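Local structure of benzoylformate decarboxylase (Mycobacterium smegmatis, 4Q9D) at residues 255-260 with 278-283; 262-267 with 287-292. The protein belongs to the thiamine pyrophosphate-dependent enzyme family and binds a magnesium ion in a four-chain assembly. All blocks are in the same frame, centred on the assembly; numbering follows the deposited sequence.

Interaction 1 (255-260 with 278-283); sequences MTIAGV and FRYYPY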
loop_
_atom_site.group_PDB
_atom_site.type_symbol
_atom_site.label_atom_id
_atom_site.label_comp_id
_atom_site.label_asym_id
_atom_site.label_seq_id
_atom_site.Cartn_x
_atom_site.Cartn_y
_atom_site.Cartn_z
ATOM N N MET B 255 -0.834 33.376 3.865
ATOM C CA MET B 255 -1.035 31.972 3.545
ATOM C C MET B 255 -0.877 31.670 2.067
ATOM O O MET B 255 -1.308 30.617 1.608
ATOM C CB MET B 255 -2.401 31.494 4.049
ATOM C CG MET B 255 -3.620 32.209 3.459
ATOM S SD MET B 255 -5.178 31.490 4.087
ATOM C CE MET B 255 -5.063 31.929 5.809
ATOM N N THR B 256 -0.261 32.585 1.322
ATOM C CA THR B 256 0.009 32.333 -0.098
ATOM C C THR B 256 1.497 32.532 -0.405
ATOM O O THR B 256 2.224 33.192 0.350
ATOM C CB THR B 256 -0.768 33.291 -1.018
ATOM O OG1 THR B 256 -0.243 34.613 -0.835
ATOM C CG2 THR B 256 -2.265 33.291 -0.684
ATOM N N ILE B 257 1.940 31.975 -1.523
ATOM C CA ILE B 257 3.318 32.160 -1.975
ATOM C C ILE B 257 3.624 33.660 -2.202
ATOM O O ILE B 257 4.585 34.197 -1.636
ATOM C CB ILE B 257 3.601 31.343 -3.259
ATOM C CG1 ILE B 257 3.484 29.825 -2.992
ATOM C CG2 ILE B 257 5.010 31.655 -3.799
ATOM C CD1 ILE B 257 3.390 29.006 -4.284
ATOM N N ALA B 258 2.780 34.340 -2.983
ATOM C CA ALA B 258 2.995 35.770 -3.269
ATOM C C ALA B 258 2.974 36.592 -1.988
ATOM O O ALA B 258 3.749 37.542 -1.826
ATOM C CB ALA B 258 1.931 36.298 -4.265
ATOM N N GLY B 259 2.090 36.239 -1.064
ATOM C CA GLY B 259 1.972 37.002 0.175
ATOM C C GLY B 259 3.180 36.871 1.099
ATOM O O GLY B 259 3.689 37.852 1.646
ATOM N N VAL B 260 3.631 35.639 1.294
ATOM C CA VAL B 260 4.847 35.394 2.063
ATOM C C VAL B 260 6.074 36.019 1.401
ATOM O O VAL B 260 6.912 36.618 2.086
ATOM C CB VAL B 260 5.075 33.897 2.326
ATOM C CG1 VAL B 260 6.452 33.658 2.946
ATOM C CG2 VAL B 260 3.971 33.340 3.235
ATOM N N PHE B 278 6.291 26.656 3.415
ATOM C CA PHE B 278 5.499 27.368 4.405
ATOM C C PHE B 278 4.101 26.788 4.319
ATOM O O PHE B 278 3.741 26.186 3.317
ATOM C CB PHE B 278 5.376 28.868 4.086
ATOM C CG PHE B 278 6.631 29.658 4.329
ATOM C CD1 PHE B 278 6.947 30.103 5.599
ATOM C CD2 PHE B 278 7.485 29.969 3.283
ATOM C CE1 PHE B 278 8.114 30.856 5.829
ATOM C CE2 PHE B 278 8.664 30.724 3.492
ATOM C CZ PHE B 278 8.969 31.164 4.772
ATOM N N ARG B 279 3.299 26.989 5.351
ATOM C CA ARG B 279 1.939 26.488 5.316
ATOM C C ARG B 279 1.102 27.345 4.369
ATOM O O ARG B 279 0.462 28.296 4.806
ATOM C CB ARG B 279 1.330 26.528 6.712
ATOM C CG ARG B 279 -0.063 25.874 6.817
ATOM C CD ARG B 279 -0.381 25.609 8.276
ATOM N NE ARG B 279 0.404 24.487 8.801
ATOM C CZ ARG B 279 0.204 23.933 9.997
ATOM N NH1 ARG B 279 -0.715 24.418 10.823
ATOM N NH2 ARG B 279 0.949 22.919 10.388
ATOM N N TYR B 280 1.116 27.013 3.083
ATOM C CA TYR B 280 0.332 27.736 2.085
ATOM C C TYR B 280 -1.004 27.042 1.902
ATOM O O TYR B 280 -1.078 25.836 2.007
ATOM C CB TYR B 280 1.019 27.699 0.720
ATOM C CG TYR B 280 2.422 28.303 0.645
ATOM C CD1 TYR B 280 2.653 29.667 0.888
ATOM C CD2 TYR B 280 3.490 27.521 0.257
ATOM C CE1 TYR B 280 3.939 30.201 0.791
ATOM C CE2 TYR B 280 4.768 28.038 0.132
ATOM C CZ TYR B 280 4.986 29.382 0.390
ATOM O OH TYR B 280 6.254 29.873 0.226
ATOM N N TYR B 281 -2.038 27.847 1.655
ATOM C CA TYR B 281 -3.403 27.377 1.444
ATOM C C TYR B 281 -3.834 27.662 0.007
ATOM O O TYR B 281 -3.562 26.863 -0.888
ATOM C CB TYR B 281 -4.363 28.048 2.428
ATOM C CG TYR B 281 -5.700 27.351 2.553
ATOM C CD1 TYR B 281 -5.976 26.199 1.829
ATOM C CD2 TYR B 281 -6.685 27.847 3.397
ATOM C CE1 TYR B 281 -7.197 25.560 1.941
ATOM C CE2 TYR B 281 -7.908 27.215 3.515
ATOM C CZ TYR B 281 -8.158 26.072 2.785
ATOM O OH TYR B 281 -9.375 25.439 2.901
ATOM N N PRO B 282 -4.496 28.797 -0.228
ATOM C CA PRO B 282 -4.848 29.149 -1.617
ATOM C C PRO B 282 -3.608 29.444 -2.451
ATOM O O PRO B 282 -2.542 29.779 -1.907
ATOM C CB PRO B 282 -5.690 30.416 -1.473
ATOM C CG PRO B 282 -5.292 31.015 -0.132
ATOM C CD PRO B 282 -4.748 29.901 0.725
ATOM N N TYR B 283 -3.736 29.273 -3.764
ATOM C CA TYR B 283 -2.612 29.468 -4.666
ATOM C C TYR B 283 -2.597 30.895 -5.226
ATOM O O TYR B 283 -3.515 31.268 -5.927
ATOM C CB TYR B 283 -2.687 28.486 -5.827
ATOM C CG TYR B 283 -1.512 28.637 -6.740
ATOM C CD1 TYR B 283 -0.236 28.389 -6.268
ATOM C CD2 TYR B 283 -1.666 29.055 -8.072
ATOM C CE1 TYR B 283 0.873 28.510 -7.082
ATOM C CE2 TYR B 283 -0.558 29.185 -8.900
ATOM C CZ TYR B 283 0.718 28.907 -8.388
ATOM O OH TYR B 283 1.846 29.037 -9.167
HETATM O O HOH W 1 6.540 32.490 -0.283
HETATM O O HOH W 2 0.038 30.063 -2.598
#
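The ring of Tyr280 lies between Ile257, whose CG1 sits over the centre of one face at 3.6 Å from the ring centroid in a CH-pi contact, and Phe278 CB, set toward the rim of the opposite face. Met255 O lies at the edge of the same ring. The Phe278 ring takes Val260 CG1 over one face, 3.7 Å from CE2; with CG1 anti to the backbone N (chi1 172°), it is this methyl that meets the ring. Met255 SD approaches the Tyr281 ring at its edge, a Met-aromatic contact 5.3 Å from the centroid, and also touches Pro282 CD. A nearly straight hydrogen bond of 2.9 Å, Tyr281 N to Met255 O, joins the backbones; it lies in the carbonyl plane. One water bridges Ile257 O and Tyr280 OH, accepting from the hydroxyl; another accepts from Ile257 N and donates to Pro282 O. Tyr281 OH bonds Ser29 of the second subunit, and the Tyr281 ring meets Tyr112 of that subunit edge-to-face. Thr256, at the N-cap of helix 257-264, accepts a capping bond from Gly259 N through OG1 at 2.9 Å; the helix start packs here on the loop that follows strand 269-273 in the Rossmann-like central domain.

Interaction 2 (262-267 with 287-292); sequences QAVSAY and EYLPEG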
loop_
_atom_site.group_PDB
_atom_site.type_symbol
_atom_site.label_atom_id
_atom_site.label_comp_id
_atom_site.label_asym_id
_atom_site.label_seq_id
_atom_site.Cartn_x
_atom_site.Cartn_y
_atom_site.Cartn_z
ATOM N N GLN B 262 6.238 38.748 -0.412
ATOM C CA GLN B 262 6.185 40.167 -0.076
ATOM C C GLN B 262 6.448 40.430 1.403
ATOM O O GLN B 262 7.078 41.416 1.742
ATOM C CB GLN B 262 4.840 40.793 -0.496
ATOM C CG GLN B 262 4.623 40.776 -2.001
ATOM C CD GLN B 262 3.250 41.337 -2.421
ATOM O OE1 GLN B 262 2.567 42.003 -1.645
ATOM N NE2 GLN B 262 2.852 41.056 -3.651
ATOM N N ALA B 263 5.987 39.552 2.288
ATOM C CA ALA B 263 6.201 39.786 3.726
ATOM C C ALA B 263 7.661 39.598 4.136
ATOM O O ALA B 263 8.126 40.224 5.084
ATOM C CB ALA B 263 5.302 38.904 4.576
ATOM N N VAL B 264 8.387 38.727 3.442
ATOM C CA VAL B 264 9.765 38.472 3.861
ATOM C C VAL B 264 10.802 39.282 3.060
ATOM O O VAL B 264 11.981 39.270 3.406
ATOM C CB VAL B 264 10.141 36.959 3.812
ATOM C CG1 VAL B 264 9.062 36.069 4.546
ATOM C CG2 VAL B 264 10.348 36.535 2.374
ATOM N N SER B 265 10.372 39.969 1.995
ATOM C CA SER B 265 11.319 40.679 1.117
ATOM C C SER B 265 12.102 41.807 1.811
ATOM O O SER B 265 13.179 42.185 1.358
ATOM C CB SER B 265 10.609 41.230 -0.115
ATOM O OG SER B 265 9.623 42.141 0.309
ATOM N N ALA B 266 11.572 42.323 2.916
ATOM C CA ALA B 266 12.268 43.335 3.703
ATOM C C ALA B 266 13.437 42.755 4.479
ATOM O O ALA B 266 14.241 43.503 5.014
ATOM C CB ALA B 266 11.293 43.981 4.696
ATOM N N TYR B 267 13.506 41.428 4.592
ATOM C CA TYR B 267 14.511 40.804 5.451
ATOM C C TYR B 267 15.606 40.131 4.647
ATOM O O TYR B 267 15.367 39.646 3.548
ATOM C CB TYR B 267 13.844 39.815 6.414
ATOM C CG TYR B 267 12.717 40.456 7.188
ATOM C CD1 TYR B 267 12.980 41.387 8.187
ATOM C CD2 TYR B 267 11.383 40.156 6.892
ATOM C CE1 TYR B 267 11.950 41.999 8.897
ATOM C CE2 TYR B 267 10.343 40.755 7.595
ATOM C CZ TYR B 267 10.636 41.679 8.597
ATOM O OH TYR B 267 9.616 42.274 9.295
ATOM N N GLU B 287 7.438 33.853 -5.945
ATOM C CA GLU B 287 8.672 33.143 -5.667
ATOM C C GLU B 287 8.546 32.660 -4.232
ATOM O O GLU B 287 8.135 33.429 -3.370
ATOM C CB GLU B 287 9.872 34.097 -5.768
ATOM C CG GLU B 287 10.026 34.772 -7.134
ATOM C CD GLU B 287 10.105 33.762 -8.250
ATOM O OE1 GLU B 287 10.893 32.797 -8.122
ATOM O OE2 GLU B 287 9.353 33.916 -9.242
ATOM N N TYR B 288 8.903 31.404 -3.976
ATOM C CA TYR B 288 8.945 30.895 -2.610
ATOM C C TYR B 288 9.733 31.846 -1.726
ATOM O O TYR B 288 9.290 32.200 -0.625
ATOM C CB TYR B 288 9.549 29.485 -2.580
ATOM C CG TYR B 288 8.632 28.464 -3.204
ATOM C CD1 TYR B 288 7.364 28.243 -2.666
ATOM C CD2 TYR B 288 9.014 27.727 -4.326
ATOM C CE1 TYR B 288 6.488 27.323 -3.223
ATOM C CE2 TYR B 288 8.125 26.779 -4.899
ATOM C CZ TYR B 288 6.877 26.586 -4.327
ATOM O OH TYR B 288 5.968 25.701 -4.875
ATOM N N LEU B 289 10.900 32.265 -2.219
ATOM C CA LEU B 289 11.762 33.206 -1.506
ATOM C C LEU B 289 12.268 34.205 -2.499
ATOM O O LEU B 289 12.886 33.826 -3.488
ATOM C CB LEU B 289 13.008 32.516 -0.983
ATOM C CG LEU B 289 13.243 32.117 0.454
ATOM C CD1 LEU B 289 14.742 31.791 0.626
ATOM C CD2 LEU B 289 12.758 33.144 1.424
ATOM N N PRO B 290 12.071 35.485 -2.217
ATOM C CA PRO B 290 12.628 36.515 -3.110
ATOM C C PRO B 290 14.161 36.596 -3.024
ATOM O O PRO B 290 14.739 36.448 -1.933
ATOM C CB PRO B 290 12.006 37.808 -2.577
ATOM C CG PRO B 290 11.744 37.510 -1.096
ATOM C CD PRO B 290 11.426 36.042 -1.016
ATOM N N GLU B 291 14.805 36.816 -4.170
ATOM C CA GLU B 291 16.246 37.048 -4.237
ATOM C C GLU B 291 16.700 38.096 -3.217
ATOM O O GLU B 291 16.031 39.099 -2.997
ATOM C CB GLU B 291 16.646 37.474 -5.644
ATOM C CG GLU B 291 18.152 37.532 -5.861
ATOM C CD GLU B 291 18.510 38.063 -7.234
ATOM O OE1 GLU B 291 18.233 39.254 -7.505
ATOM O OE2 GLU B 291 19.062 37.288 -8.046
ATOM N N GLY B 292 17.810 37.829 -2.545
ATOM C CA GLY B 292 18.225 38.709 -1.468
ATOM C C GLY B 292 17.760 38.270 -0.083
ATOM O O GLY B 292 18.206 38.816 0.936
#
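Val264 CG2 presses on the Pro290 ring, 3.6 Å from CD and 3.9 Å from CG, the two side chains crossing at about a right angle. Val264 chi1 of -50° puts CG1 anti to the carbonyl carbon, leaving CG2 between the backbone N and that carbon, where it faces the proline. The same CG2 reaches Leu289 CD2 more loosely at 4.3 Å. Beside it, Ser265 meets Pro290 CG with its CA at 3.9 Å and its CB at 4.0 Å, so the proline ring spans two successive residues. No hydrogen bond joins the segments, and the contact is carried by apolar groups. Here the last turn of helix 257-264 meets the loop leading into strand 294-299, part of the six-stranded parallel sheet of the Rossmann-like central domain. Ser265 OG turns back to donate to Gln262 O at 3.0 Å, from above the carbonyl plane. A type I beta turn from Val264 to Tyr267, closed by Tyr267 N to Val264 O at 2.9 Å, leads the chain from the helix toward strand 269-273. Further out, Thr293 OG1 bonds Tyr267 O, Val264 also packs on Met204 of strand 203-207, and Glu261 OE1 accepts from Glu287 N.

Interactions 1 and 2 hold opposite ends of helix 257-264 to one long loop between strands 269-273 and 294-299, with centres 13 Å apart. Interaction 1, at the helix start, is partly buried and mixes aromatic faces, a backbone hydrogen bond and bridging waters; it reaches the second subunit through several residues, interaction 2 through Tyr288. Interaction 2, at the helix end, is a surface contact of smaller area, made of aliphatic groups without a bond across. The two meet through Tyr288, which touches Tyr280 OH with CD1 and Ile257 CD1 with CE1, while Glu287 O packs on Ile257 CG2. Their segments alternate along the chain, so the earlier helix segment meets the earlier part of the loop, and the later the later.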